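Local coordinates for protein polymeric Immunoglobulin Receptor (Oncorhynchus mykiss, PDB 5F1S) that probably binds polymeric immunoglobulins through its Ig-like ectodomain and carries them to mucosal surfaces, at residues Val10-Ser15 against Ile108-Gly113; Tyr29-Cys34 against Met64-Val69; Leu114-Ser119 against Val203-Leu208. All blocks are in the same frame, centred on the assembly; numbering follows the deposited sequence.

Contact 1: residues Val10-Ser15 against Ile108-Gly113; sequences VLEGRS and INVIQG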
ATOM      1  N   VAL A  10       3.049   3.510  -1.972  1.00 32.71           N
ATOM      2  CA  VAL A  10       2.103   3.344  -0.894  1.00 30.63           C
ATOM      3  C   VAL A  10       1.080   4.466  -0.977  1.00 32.37           C
ATOM      4  O   VAL A  10       1.446   5.617  -1.235  1.00 32.55           O
ATOM      5  CB  VAL A  10       2.845   3.357   0.453  1.00 36.77           C
ATOM      6  CG1 VAL A  10       3.583   4.669   0.635  1.00 35.67           C
ATOM      7  CG2 VAL A  10       1.892   3.162   1.583  1.00 41.17           C
ATOM      8  N   LEU A  11      -0.174   4.151  -0.696  1.00 30.94           N
ATOM      9  CA  LEU A  11      -1.210   5.191  -0.670  1.00 30.74           C
ATOM     10  C   LEU A  11      -1.059   6.129   0.530  1.00 31.78           C
ATOM     11  O   LEU A  11      -0.778   5.701   1.655  1.00 30.24           O
ATOM     12  CB  LEU A  11      -2.590   4.548  -0.604  1.00 29.38           C
ATOM     13  CG  LEU A  11      -3.033   3.733  -1.804  1.00 32.97           C
ATOM     14  CD1 LEU A  11      -4.272   2.926  -1.511  1.00 34.30           C
ATOM     15  CD2 LEU A  11      -3.282   4.635  -2.940  1.00 33.20           C
ATOM     16  N   GLU A  12      -1.287   7.422   0.294  1.00 30.92           N
ATOM     17  CA  GLU A  12      -1.153   8.422   1.347  1.00 32.43           C
ATOM     18  C   GLU A  12      -2.009   8.059   2.547  1.00 31.59           C
ATOM     19  O   GLU A  12      -3.169   7.674   2.416  1.00 30.66           O
ATOM     20  CB  GLU A  12      -1.562   9.799   0.820  1.00 32.14           C
ATOM     21  CG  GLU A  12      -1.159  10.936   1.710  1.00 36.12           C
ATOM     22  CD  GLU A  12      -1.487  12.317   1.120  1.00 37.68           C
ATOM     23  OE1 GLU A  12      -2.583  12.443   0.525  1.00 37.67           O
ATOM     24  OE2 GLU A  12      -0.668  13.255   1.267  1.00 36.06           O
ATOM     25  N   GLY A  13      -1.401   8.135   3.727  1.00 33.02           N
ATOM     26  CA  GLY A  13      -2.060   7.751   4.951  1.00 34.34           C
ATOM     27  C   GLY A  13      -1.656   6.401   5.506  1.00 34.31           C
ATOM     28  O   GLY A  13      -1.861   6.164   6.691  1.00 34.60           O
ATOM     29  N   ARG A  14      -1.139   5.502   4.679  1.00 29.60           N
ATOM     30  CA  ARG A  14      -0.723   4.189   5.107  1.00 34.00           C
ATOM     31  C   ARG A  14       0.686   4.228   5.701  1.00 32.02           C
ATOM     32  O   ARG A  14       1.405   5.229   5.660  1.00 30.84           O
ATOM     33  CB  ARG A  14      -0.727   3.203   3.929  1.00 33.85           C
ATOM     34  CG  ARG A  14      -2.077   2.911   3.173  1.00 39.69           C
ATOM     35  CD  ARG A  14      -3.066   2.260   4.012  1.00 42.45           C
ATOM     36  NE  ARG A  14      -4.036   1.401   3.271  1.00 42.01           N
ATOM     37  CZ  ARG A  14      -5.033   1.867   2.507  1.00 41.77           C
ATOM     38  NH1 ARG A  14      -5.196   3.159   2.279  1.00 38.84           N
ATOM     39  NH2 ARG A  14      -5.885   1.035   1.958  1.00 43.86           N
ATOM     40  N   SER A  15       1.057   3.106   6.289  1.00 30.79           N
ATOM     41  CA  SER A  15       2.342   2.939   6.959  1.00 31.39           C
ATOM     42  C   SER A  15       3.196   1.998   6.139  1.00 32.58           C
ATOM     43  O   SER A  15       2.667   1.188   5.377  1.00 35.48           O
ATOM     44  CB  SER A  15       2.133   2.344   8.353  1.00 36.33           C
ATOM     45  OG  SER A  15       1.411   3.266   9.135  1.00 42.71           O
ATOM     46  N   ILE A 108      10.605   5.693  -1.915  1.00 31.38           N
ATOM     47  CA  ILE A 108       9.226   5.552  -1.445  1.00 31.83           C
ATOM     48  C   ILE A 108       8.385   6.588  -2.188  1.00 31.11           C
ATOM     49  O   ILE A 108       8.677   7.784  -2.132  1.00 31.90           O
ATOM     50  CB  ILE A 108       9.101   5.761   0.078  1.00 31.38           C
ATOM     51  CG1 ILE A 108       9.982   4.781   0.825  1.00 34.24           C
ATOM     52  CG2 ILE A 108       7.664   5.630   0.504  1.00 33.85           C
ATOM     53  CD1 ILE A 108      10.009   4.986   2.420  1.00 35.66           C
ATOM     54  N   ASN A 109       7.368   6.124  -2.904  1.00 31.45           N
ATOM     55  CA  ASN A 109       6.471   7.008  -3.652  1.00 32.66           C
ATOM     56  C   ASN A 109       5.126   6.957  -2.957  1.00 31.74           C
ATOM     57  O   ASN A 109       4.489   5.903  -2.925  1.00 35.39           O
ATOM     58  CB  ASN A 109       6.365   6.547  -5.108  1.00 36.27           C
ATOM     59  CG  ASN A 109       5.556   7.514  -5.955  1.00 37.82           C
ATOM     60  OD1 ASN A 109       5.494   8.712  -5.654  1.00 44.12           O
ATOM     61  ND2 ASN A 109       4.923   6.994  -6.999  1.00 44.15           N
ATOM     62  N   VAL A 110       4.710   8.077  -2.373  1.00 32.20           N
ATOM     63  CA  VAL A 110       3.464   8.139  -1.628  1.00 31.39           C
ATOM     64  C   VAL A 110       2.419   8.729  -2.563  1.00 34.96           C
ATOM     65  O   VAL A 110       2.549   9.871  -3.001  1.00 36.45           O
ATOM     66  CB  VAL A 110       3.594   8.978  -0.356  1.00 30.41           C
ATOM     67  CG1 VAL A 110       2.286   8.904   0.446  1.00 30.73           C
ATOM     68  CG2 VAL A 110       4.707   8.464   0.499  1.00 30.59           C
ATOM     69  N   ILE A 111       1.382   7.960  -2.850  1.00 34.52           N
ATOM     70  CA  ILE A 111       0.486   8.297  -3.948  1.00 35.16           C
ATOM     71  C   ILE A 111      -0.900   8.648  -3.433  1.00 33.86           C
ATOM     72  O   ILE A 111      -1.398   8.111  -2.435  1.00 34.08           O
ATOM     73  CB  ILE A 111       0.414   7.150  -4.977  1.00 37.89           C
ATOM     74  CG1 ILE A 111      -0.004   5.881  -4.348  1.00 37.66           C
ATOM     75  CG2 ILE A 111       1.800   6.937  -5.595  1.00 38.94           C
ATOM     76  CD1 ILE A 111      -0.053   4.695  -5.375  1.00 46.01           C
ATOM     77  N   GLN A 112      -1.569   9.498  -4.199  1.00 33.10           N
ATOM     78  CA  GLN A 112      -2.954   9.857  -3.932  1.00 34.46           C
ATOM     79  C   GLN A 112      -3.846   9.239  -4.995  1.00 35.67           C
ATOM     80  O   GLN A 112      -3.566   9.371  -6.190  1.00 36.75           O
ATOM     81  CB  GLN A 112      -3.103  11.369  -3.912  1.00 38.92           C
ATOM     82  CG  GLN A 112      -2.182  12.049  -2.896  1.00 37.27           C
ATOM     83  CD  GLN A 112      -2.285  13.554  -2.934  1.00 43.91           C
ATOM     84  OE1 GLN A 112      -2.271  14.162  -4.014  1.00 43.93           O
ATOM     85  NE2 GLN A 112      -2.342  14.168  -1.766  1.00 45.02           N
ATOM     86  N   GLY A 113      -4.890   8.570  -4.551  1.00 32.72           N
ATOM     87  CA  GLY A 113      -5.852   7.926  -5.406  1.00 36.67           C
ATOM     88  C   GLY A 113      -6.272   6.587  -4.875  1.00 33.23           C
ATOM     89  O   GLY A 113      -6.433   6.397  -3.655  1.00 31.52           O
TER
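Val10 and Leu11 pair in parallel with Val110 and Ile111, and Glu12 prolongs the ladder by one more bond. Val10 N donates to Asn109 O at 3.0 Å, Val10 O accepts from Ile111 N, and Glu12 N gives to Ile111 O at 2.8 Å. On one face of the sheet Val10 and Val110 lie side by side, Val10 CG1 being 4.0 Å from Val110 CG2; on the other, Leu11 CD2 rests 3.8 Å from Ile111 CG1.

The Glu12 side chain can be followed outward from the strand end. Its CB sits 3.7 Å from Ile111 O and also touches Val110 CG1. CG, anti to the backbone N (chi1 -166°), still grazes that methyl, and the extended chain then brings CD beside Gln112. At the tip, OE1 accepts a nearly straight bond from Gln112 NE2 at 2.9 Å; the oxygen lies in the amide plane, whereas the nitrogen stands above the carboxylate plane. The second oxygen, OE2, is held by the backbone N of Lys82, so both carboxylate oxygens have a partner. An alanine at Glu12 would probably leave Gln112 NE2 and Lys82 N without these acceptors and set the Gln112 amide free to turn.

At the end of the ladder the chain reverses in a type II turn from Leu11 to Arg14, closed by Arg14 N to Leu11 O, with Gly13 at the positive phi. Such parallel pairing of an N-terminal edge strand with the last strand is characteristic of the A'-G pair of V-type immunoglobulin domains.

Contact 2: residues Tyr29-Cys34 against Met64-Val69; sequences YVKYWC and MFDDPV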
ATOM      1  N   TYR A  29      26.658  -2.048  16.311  1.00 34.14           N
ATOM      2  CA  TYR A  29      26.796  -0.652  15.968  1.00 33.49           C
ATOM      3  C   TYR A  29      25.437   0.040  15.943  1.00 33.17           C
ATOM      4  O   TYR A  29      24.412  -0.603  15.740  1.00 32.41           O
ATOM      5  CB  TYR A  29      27.453  -0.492  14.592  1.00 37.59           C
ATOM      6  CG  TYR A  29      28.897  -0.945  14.588  1.00 31.74           C
ATOM      7  CD1 TYR A  29      29.240  -2.282  14.364  1.00 38.53           C
ATOM      8  CD2 TYR A  29      29.878  -0.056  14.851  1.00 35.15           C
ATOM      9  CE1 TYR A  29      30.587  -2.700  14.372  1.00 39.88           C
ATOM     10  CE2 TYR A  29      31.234  -0.462  14.865  1.00 36.25           C
ATOM     11  CZ  TYR A  29      31.553  -1.774  14.602  1.00 36.95           C
ATOM     12  OH  TYR A  29      32.855  -2.205  14.622  1.00 36.99           O
ATOM     13  N   VAL A  30      25.455   1.359  16.067  1.00 32.72           N
ATOM     14  CA  VAL A  30      24.220   2.131  15.992  1.00 31.67           C
ATOM     15  C   VAL A  30      23.680   2.061  14.563  1.00 31.64           C
ATOM     16  O   VAL A  30      24.444   2.140  13.585  1.00 31.60           O
ATOM     17  CB  VAL A  30      24.462   3.573  16.428  1.00 35.48           C
ATOM     18  CG1 VAL A  30      23.218   4.435  16.248  1.00 33.95           C
ATOM     19  CG2 VAL A  30      24.986   3.582  17.887  1.00 35.60           C
ATOM     20  N   LYS A  31      22.373   1.881  14.446  1.00 32.31           N
ATOM     21  CA  LYS A  31      21.697   1.855  13.149  1.00 30.65           C
ATOM     22  C   LYS A  31      20.944   3.160  12.960  1.00 31.16           C
ATOM     23  O   LYS A  31      20.478   3.782  13.927  1.00 31.72           O
ATOM     24  CB  LYS A  31      20.720   0.670  13.057  1.00 30.62           C
ATOM     25  CG  LYS A  31      21.286  -0.681  13.529  1.00 29.92           C
ATOM     26  CD  LYS A  31      22.619  -1.007  12.810  1.00 31.73           C
ATOM     27  CE  LYS A  31      23.028  -2.489  13.060  1.00 33.51           C
ATOM     28  NZ  LYS A  31      23.237  -2.793  14.522  1.00 35.38           N
ATOM     29  N   TYR A  32      20.801   3.578  11.709  1.00 28.52           N
ATOM     30  CA  TYR A  32      20.096   4.819  11.451  1.00 31.00           C
ATOM     31  C   TYR A  32      19.334   4.740  10.131  1.00 30.02           C
ATOM     32  O   TYR A  32      19.539   3.841   9.315  1.00 28.89           O
ATOM     33  CB  TYR A  32      21.045   6.036  11.495  1.00 31.65           C
ATOM     34  CG  TYR A  32      22.087   6.107  10.417  1.00 32.06           C
ATOM     35  CD1 TYR A  32      21.874   6.864   9.284  1.00 35.36           C
ATOM     36  CD2 TYR A  32      23.305   5.445  10.547  1.00 33.67           C
ATOM     37  CE1 TYR A  32      22.875   6.945   8.279  1.00 37.94           C
ATOM     38  CE2 TYR A  32      24.285   5.510   9.551  1.00 36.45           C
ATOM     39  CZ  TYR A  32      24.054   6.277   8.436  1.00 38.68           C
ATOM     40  OH  TYR A  32      25.000   6.360   7.451  1.00 39.85           O
ATOM     41  N   TRP A  33      18.397   5.670   9.989  1.00 30.06           N
ATOM     42  CA  TRP A  33      17.521   5.800   8.827  1.00 31.81           C
ATOM     43  C   TRP A  33      17.613   7.241   8.357  1.00 33.09           C
ATOM     44  O   TRP A  33      17.373   8.161   9.145  1.00 33.21           O
ATOM     45  CB  TRP A  33      16.091   5.437   9.206  1.00 29.20           C
ATOM     46  CG  TRP A  33      15.060   5.527   8.171  1.00 30.83           C
ATOM     47  CD1 TRP A  33      14.007   6.409   8.119  1.00 33.29           C
ATOM     48  CD2 TRP A  33      14.922   4.670   7.045  1.00 29.13           C
ATOM     49  NE1 TRP A  33      13.241   6.154   7.023  1.00 30.85           N
ATOM     50  CE2 TRP A  33      13.743   5.049   6.376  1.00 29.20           C
ATOM     51  CE3 TRP A  33      15.656   3.584   6.565  1.00 30.20           C
ATOM     52  CZ2 TRP A  33      13.314   4.424   5.212  1.00 30.23           C
ATOM     53  CZ3 TRP A  33      15.214   2.937   5.431  1.00 31.94           C
ATOM     54  CH2 TRP A  33      14.056   3.365   4.758  1.00 31.83           C
ATOM     55  N   CYS A  34      17.983   7.428   7.083  1.00 31.32           N
ATOM     56  CA  CYS A  34      18.377   8.711   6.514  1.00 34.27           C
ATOM     57  C   CYS A  34      17.431   9.033   5.348  1.00 33.79           C
ATOM     58  O   CYS A  34      17.002   8.125   4.650  1.00 33.56           O
ATOM     59  CB  CYS A  34      19.857   8.658   5.985  1.00 38.19           C
ATOM     60  SG  CYS A  34      20.851  10.084   6.554  1.00 58.41           S
ATOM     61  N   MET A  64      12.227   2.868  15.003  1.00 32.69           N
ATOM     62  CA  MET A  64      13.353   1.990  14.689  1.00 29.32           C
ATOM     63  C   MET A  64      13.403   0.860  15.700  1.00 30.97           C
ATOM     64  O   MET A  64      13.213   1.091  16.893  1.00 33.41           O
ATOM     65  CB  MET A  64      14.674   2.828  14.755  1.00 33.23           C
ATOM     66  CG  MET A  64      15.945   2.095  15.057  1.00 39.51           C
ATOM     67  SD  MET A  64      16.579   1.429  13.550  1.00 37.80           S
ATOM     68  CE  MET A  64      17.160   2.880  12.598  1.00 32.66           C
ATOM     69  N   PHE A  65      13.643  -0.357  15.234  1.00 30.25           N
ATOM     70  CA  PHE A  65      13.854  -1.496  16.112  1.00 30.11           C
ATOM     71  C   PHE A  65      15.006  -2.318  15.555  1.00 31.98           C
ATOM     72  O   PHE A  65      14.838  -3.021  14.549  1.00 31.87           O
ATOM     73  CB  PHE A  65      12.614  -2.372  16.219  1.00 30.68           C
ATOM     74  CG  PHE A  65      12.839  -3.676  16.948  1.00 32.78           C
ATOM     75  CD1 PHE A  65      13.476  -3.675  18.176  1.00 37.10           C
ATOM     76  CD2 PHE A  65      12.394  -4.872  16.444  1.00 33.82           C
ATOM     77  CE1 PHE A  65      13.663  -4.856  18.885  1.00 36.28           C
ATOM     78  CE2 PHE A  65      12.576  -6.084  17.168  1.00 37.96           C
ATOM     79  CZ  PHE A  65      13.249  -6.056  18.368  1.00 37.64           C
ATOM     80  N   ASP A  66      16.156  -2.259  16.205  1.00 30.49           N
ATOM     81  CA  ASP A  66      17.290  -3.104  15.818  1.00 30.45           C
ATOM     82  C   ASP A  66      17.237  -4.415  16.567  1.00 31.92           C
ATOM     83  O   ASP A  66      17.113  -4.434  17.814  1.00 33.34           O
ATOM     84  CB  ASP A  66      18.618  -2.378  16.089  1.00 31.04           C
ATOM     85  CG  ASP A  66      19.833  -3.145  15.569  1.00 34.97           C
ATOM     86  OD1 ASP A  66      19.704  -3.938  14.607  1.00 31.41           O
ATOM     87  OD2 ASP A  66      20.933  -2.913  16.126  1.00 30.27           O
ATOM     88  N   ASP A  67      17.350  -5.519  15.813  1.00 29.44           N
ATOM     89  CA  ASP A  67      17.293  -6.874  16.351  1.00 34.65           C
ATOM     90  C   ASP A  67      18.573  -7.605  15.947  1.00 35.92           C
ATOM     91  O   ASP A  67      18.621  -8.326  14.939  1.00 33.44           O
ATOM     92  CB  ASP A  67      16.037  -7.616  15.900  1.00 34.55           C
ATOM     93  CG  ASP A  67      15.904  -8.984  16.543  1.00 39.41           C
ATOM     94  OD1 ASP A  67      16.919  -9.494  17.073  1.00 41.28           O
ATOM     95  OD2 ASP A  67      14.808  -9.559  16.476  1.00 39.58           O
ATOM     96  N   PRO A  68      19.643  -7.432  16.709  1.00 34.31           N
ATOM     97  CA  PRO A  68      20.930  -8.028  16.288  1.00 33.97           C
ATOM     98  C   PRO A  68      20.881  -9.519  16.098  1.00 34.98           C
ATOM     99  O   PRO A  68      21.654 -10.049  15.284  1.00 39.33           O
ATOM    100  CB  PRO A  68      21.882  -7.646  17.424  1.00 37.19           C
ATOM    101  CG  PRO A  68      21.289  -6.438  18.048  1.00 41.69           C
ATOM    102  CD  PRO A  68      19.776  -6.623  17.921  1.00 37.05           C
ATOM    103  N   VAL A  69      20.040 -10.228  16.842  1.00 33.60           N
ATOM    104  CA  VAL A  69      19.953 -11.683  16.691  1.00 37.22           C
ATOM    105  C   VAL A  69      19.421 -12.065  15.322  1.00 35.82           C
ATOM    106  O   VAL A  69      19.864 -13.047  14.715  1.00 34.97           O
ATOM    107  CB  VAL A  69      19.077 -12.253  17.797  1.00 37.93           C
ATOM    108  CG1 VAL A  69      18.861 -13.746  17.582  1.00 41.53           C
ATOM    109  CG2 VAL A  69      19.744 -11.913  19.175  1.00 42.43           C
TER
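Lys31 and Asp66 meet between the two sheets of the first V-type immunoglobulin sandwich, where strand 31-35 of one sheet faces strand 62-67 of the other. The axes of the short segments pass 8.4 Å apart with their directions 143° from each other, and side chains bridge the gap. Lys31 NZ forms a salt bridge with Asp66 OD2 at 2.8 Å, reaching that oxygen on its syn side but 32° out of the carboxylate plane. The two side chains cross at about a right angle, and Lys31 CG also lies against the carboxylate, 3.5 Å from Asp66 CG.

Bends at chi2 and chi4 fold the lysine back so that NZ also donates to Tyr29 O, in the chain just before it, at 2.8 Å. NZ also bonds to Tyr26 O, and Lys31 makes a cation-pi contact with Tyr22. Tyr22 OH is in turn hydrogen-bonded to Asp66 OD1, so the same tyrosine engages both members of the pair and would restrain the carboxylate's rotation.

Met64 reaches across beside this polar cluster, and Phe73 of strand 72-77 touches Lys31, Met64 and Asp66 alike. Trp33 turns its ring away toward Tyr88 and Met77, leaving its CB for the methionine. Met64 CE rests against backbone, 3.7 Å from both Lys31 O and Tyr32 CA.

Contact 3: residues Leu114-Ser119 against Val203-Leu208; sequences LSVVNS and VAVYIL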
ATOM      1  N   LEU A 114      -6.472   5.632  -5.802  1.00 33.14           N
ATOM      2  CA  LEU A 114      -7.061   4.348  -5.475  1.00 31.97           C
ATOM      3  C   LEU A 114      -6.177   3.240  -6.002  1.00 33.48           C
ATOM      4  O   LEU A 114      -5.430   3.435  -6.977  1.00 35.80           O
ATOM      5  CB  LEU A 114      -8.484   4.140  -6.057  1.00 31.85           C
ATOM      6  CG  LEU A 114      -9.565   4.975  -5.350  1.00 34.72           C
ATOM      7  CD1 LEU A 114      -9.543   6.371  -5.871  1.00 39.98           C
ATOM      8  CD2 LEU A 114     -10.909   4.321  -5.577  1.00 35.33           C
ATOM      9  N   SER A 115      -6.252   2.084  -5.356  1.00 32.76           N
ATOM     10  CA  SER A 115      -5.598   0.874  -5.878  1.00 31.57           C
ATOM     11  C   SER A 115      -6.471  -0.325  -5.577  1.00 34.82           C
ATOM     12  O   SER A 115      -7.476  -0.236  -4.871  1.00 38.93           O
ATOM     13  CB  SER A 115      -4.208   0.671  -5.258  1.00 36.44           C
ATOM     14  OG  SER A 115      -4.362   0.327  -3.897  1.00 39.51           O
ATOM     15  N   VAL A 116      -6.103  -1.477  -6.099  1.00 34.48           N
ATOM     16  CA  VAL A 116      -6.924  -2.653  -5.872  1.00 35.85           C
ATOM     17  C   VAL A 116      -6.028  -3.806  -5.500  1.00 41.63           C
ATOM     18  O   VAL A 116      -4.921  -3.938  -6.034  1.00 40.18           O
ATOM     19  CB  VAL A 116      -7.798  -2.950  -7.106  1.00 37.52           C
ATOM     20  CG1 VAL A 116      -6.943  -3.288  -8.315  1.00 38.53           C
ATOM     21  CG2 VAL A 116      -8.779  -4.031  -6.809  1.00 39.21           C
ATOM     22  N   VAL A 117      -6.490  -4.603  -4.528  1.00 43.44           N
ATOM     23  CA  VAL A 117      -5.706  -5.743  -4.076  1.00 46.57           C
ATOM     24  C   VAL A 117      -5.463  -6.690  -5.242  1.00 49.07           C
ATOM     25  O   VAL A 117      -4.319  -6.962  -5.619  1.00 47.74           O
ATOM     26  CB  VAL A 117      -6.406  -6.457  -2.897  1.00 49.73           C
ATOM     27  CG1 VAL A 117      -5.682  -7.758  -2.567  1.00 51.50           C
ATOM     28  CG2 VAL A 117      -6.493  -5.546  -1.614  1.00 47.65           C
ATOM     29  N   ASN A 118      -6.540  -7.157  -5.874  1.00 44.86           N
ATOM     30  CA  ASN A 118      -6.409  -8.021  -7.041  1.00 47.70           C
ATOM     31  C   ASN A 118      -7.210  -7.410  -8.179  1.00 38.83           C
ATOM     32  O   ASN A 118      -8.439  -7.326  -8.085  1.00 40.04           O
ATOM     33  CB  ASN A 118      -6.905  -9.435  -6.712  1.00 53.86           C
ATOM     34  CG  ASN A 118      -6.672 -10.434  -7.850  1.00 76.89           C
ATOM     35  OD1 ASN A 118      -5.869 -10.196  -8.775  1.00 62.55           O
ATOM     36  ND2 ASN A 118      -7.384 -11.574  -7.781  1.00 76.97           N
ATOM     37  N   SER A 119      -6.540  -7.003  -9.255  1.00 38.92           N
ATOM     38  CA  SER A 119      -7.268  -6.346 -10.353  1.00 36.78           C
ATOM     39  C   SER A 119      -7.890  -7.326 -11.350  1.00 36.83           C
ATOM     40  O   SER A 119      -8.525  -6.895 -12.322  1.00 34.57           O
ATOM     41  CB  SER A 119      -6.335  -5.386 -11.093  1.00 37.43           C
ATOM     42  OG  SER A 119      -5.384  -6.130 -11.816  1.00 40.07           O
ATOM     43  N   VAL A 203      -9.701   3.040 -10.407  1.00 31.71           N
ATOM     44  CA  VAL A 203      -8.798   1.919 -10.661  1.00 31.29           C
ATOM     45  C   VAL A 203      -9.609   0.820 -11.353  1.00 31.70           C
ATOM     46  O   VAL A 203     -10.748   0.535 -10.965  1.00 31.54           O
ATOM     47  CB  VAL A 203      -8.113   1.403  -9.371  1.00 32.69           C
ATOM     48  CG1 VAL A 203      -9.099   0.887  -8.340  1.00 34.59           C
ATOM     49  CG2 VAL A 203      -7.162   0.273  -9.755  1.00 33.10           C
ATOM     50  N   ALA A 204      -9.040   0.252 -12.422  1.00 29.69           N
ATOM     51  CA  ALA A 204      -9.716  -0.768 -13.226  1.00 29.50           C
ATOM     52  C   ALA A 204      -9.628  -2.154 -12.594  1.00 30.14           C
ATOM     53  O   ALA A 204      -8.591  -2.557 -12.044  1.00 30.32           O
ATOM     54  CB  ALA A 204      -9.125  -0.769 -14.650  1.00 28.98           C
ATOM     55  N   VAL A 205     -10.740  -2.884 -12.671  1.00 29.55           N
ATOM     56  CA  VAL A 205     -10.869  -4.236 -12.139  1.00 29.71           C
ATOM     57  C   VAL A 205     -11.568  -5.068 -13.207  1.00 30.32           C
ATOM     58  O   VAL A 205     -12.585  -4.642 -13.773  1.00 30.77           O
ATOM     59  CB  VAL A 205     -11.675  -4.280 -10.828  1.00 33.48           C
ATOM     60  CG1 VAL A 205     -11.717  -5.709 -10.238  1.00 33.13           C
ATOM     61  CG2 VAL A 205     -11.093  -3.279  -9.814  1.00 34.15           C
ATOM     62  N   TYR A 206     -11.009  -6.234 -13.505  1.00 29.86           N
ATOM     63  CA  TYR A 206     -11.616  -7.182 -14.429  1.00 29.46           C
ATOM     64  C   TYR A 206     -12.275  -8.311 -13.668  1.00 31.13           C
ATOM     65  O   TYR A 206     -11.655  -8.883 -12.775  1.00 31.58           O
ATOM     66  CB  TYR A 206     -10.559  -7.770 -15.390  1.00 30.44           C
ATOM     67  CG  TYR A 206     -11.204  -8.503 -16.554  1.00 32.25           C
ATOM     68  CD1 TYR A 206     -11.494  -9.864 -16.475  1.00 29.86           C
ATOM     69  CD2 TYR A 206     -11.534  -7.836 -17.742  1.00 31.52           C
ATOM     70  CE1 TYR A 206     -12.105 -10.537 -17.524  1.00 33.89           C
ATOM     71  CE2 TYR A 206     -12.132  -8.507 -18.795  1.00 33.55           C
ATOM     72  CZ  TYR A 206     -12.405  -9.871 -18.692  1.00 33.80           C
ATOM     73  OH  TYR A 206     -13.005 -10.552 -19.736  1.00 35.20           O
ATOM     74  N   ILE A 207     -13.529  -8.617 -14.018  1.00 30.67           N
ATOM     75  CA  ILE A 207     -14.259  -9.745 -13.446  1.00 30.96           C
ATOM     76  C   ILE A 207     -14.397 -10.794 -14.540  1.00 31.75           C
ATOM     77  O   ILE A 207     -14.941 -10.511 -15.615  1.00 32.56           O
ATOM     78  CB  ILE A 207     -15.658  -9.330 -12.943  1.00 32.76           C
ATOM     79  CG1 ILE A 207     -15.568  -8.203 -11.890  1.00 36.60           C
ATOM     80  CG2 ILE A 207     -16.407 -10.550 -12.361  1.00 34.29           C
ATOM     81  CD1 ILE A 207     -14.792  -8.605 -10.654  1.00 36.55           C
ATOM     82  N   LEU A 208     -13.930 -12.008 -14.266  1.00 30.81           N
ATOM     83  CA  LEU A 208     -14.130 -13.119 -15.188  1.00 29.50           C
ATOM     84  C   LEU A 208     -15.087 -14.105 -14.553  1.00 32.09           C
ATOM     85  O   LEU A 208     -14.748 -14.705 -13.534  1.00 34.39           O
ATOM     86  CB  LEU A 208     -12.807 -13.799 -15.494  1.00 32.39           C
ATOM     87  CG  LEU A 208     -12.926 -15.024 -16.399  1.00 33.94           C
ATOM     88  CD1 LEU A 208     -13.485 -14.643 -17.727  1.00 36.49           C
ATOM     89  CD2 LEU A 208     -11.558 -15.650 -16.526  1.00 35.31           C
TER
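The shift of the leading strand from one sheet to the other, a feature of V-type immunoglobulin domains, brings residues 114-119 against strand 201-210 of the second domain. Strand 114-116 belongs to the sheet of strand 129-135; after it the chain kinks and joins the opposite sheet as strand 120-124, parallel to 201-210. Before that crossing the contact is apolar, and the segment axes run 6.8 Å apart, only 20° from parallel.

Val116 is the wedge. Its two methyls divide between two valines of the partner strand: CG1 meets Val203 CG2 at 3.8 Å, and CG2 meets Val205 CG2 at 3.9 Å, with Val116 oblique to both. The split follows from the valine torsion, which sets CG1 between the backbone N and the carbonyl carbon (chi1 63°) and CG2 anti to the N. Val203 CG1 lies 4.0 Å from Leu114 CB and packs on Ser115 O.

Ser119 begins the new pairing. Its CB touches Ala204 O, while its carbonyl draws a CA-H...O contact from Val205 and accepts the bond from Tyr206 N to Ser119 O, 2.8 Å long and practically straight at 179°.

Contact 1 and contact 2 belong to the first immunoglobulin domain, contact 3 to the second. Contact 2 bridges the two sheets of its domain, one of which also holds the strands of contact 1; their centres lie about 24 Å apart. Segment 108-113 runs directly into segment 114-119, so the last strand of one domain leads into the first of the next, and contacts 1 and 3, with centres about 17 Å apart, touch where Leu11 CD1 packs on Ser115 OG at 3.5 Å. Arg14 and Leu11 also reach strand 129-135, tying contact 1 to the domain interface. Contacts 2 and 3 are remote, about 37 Å between centres.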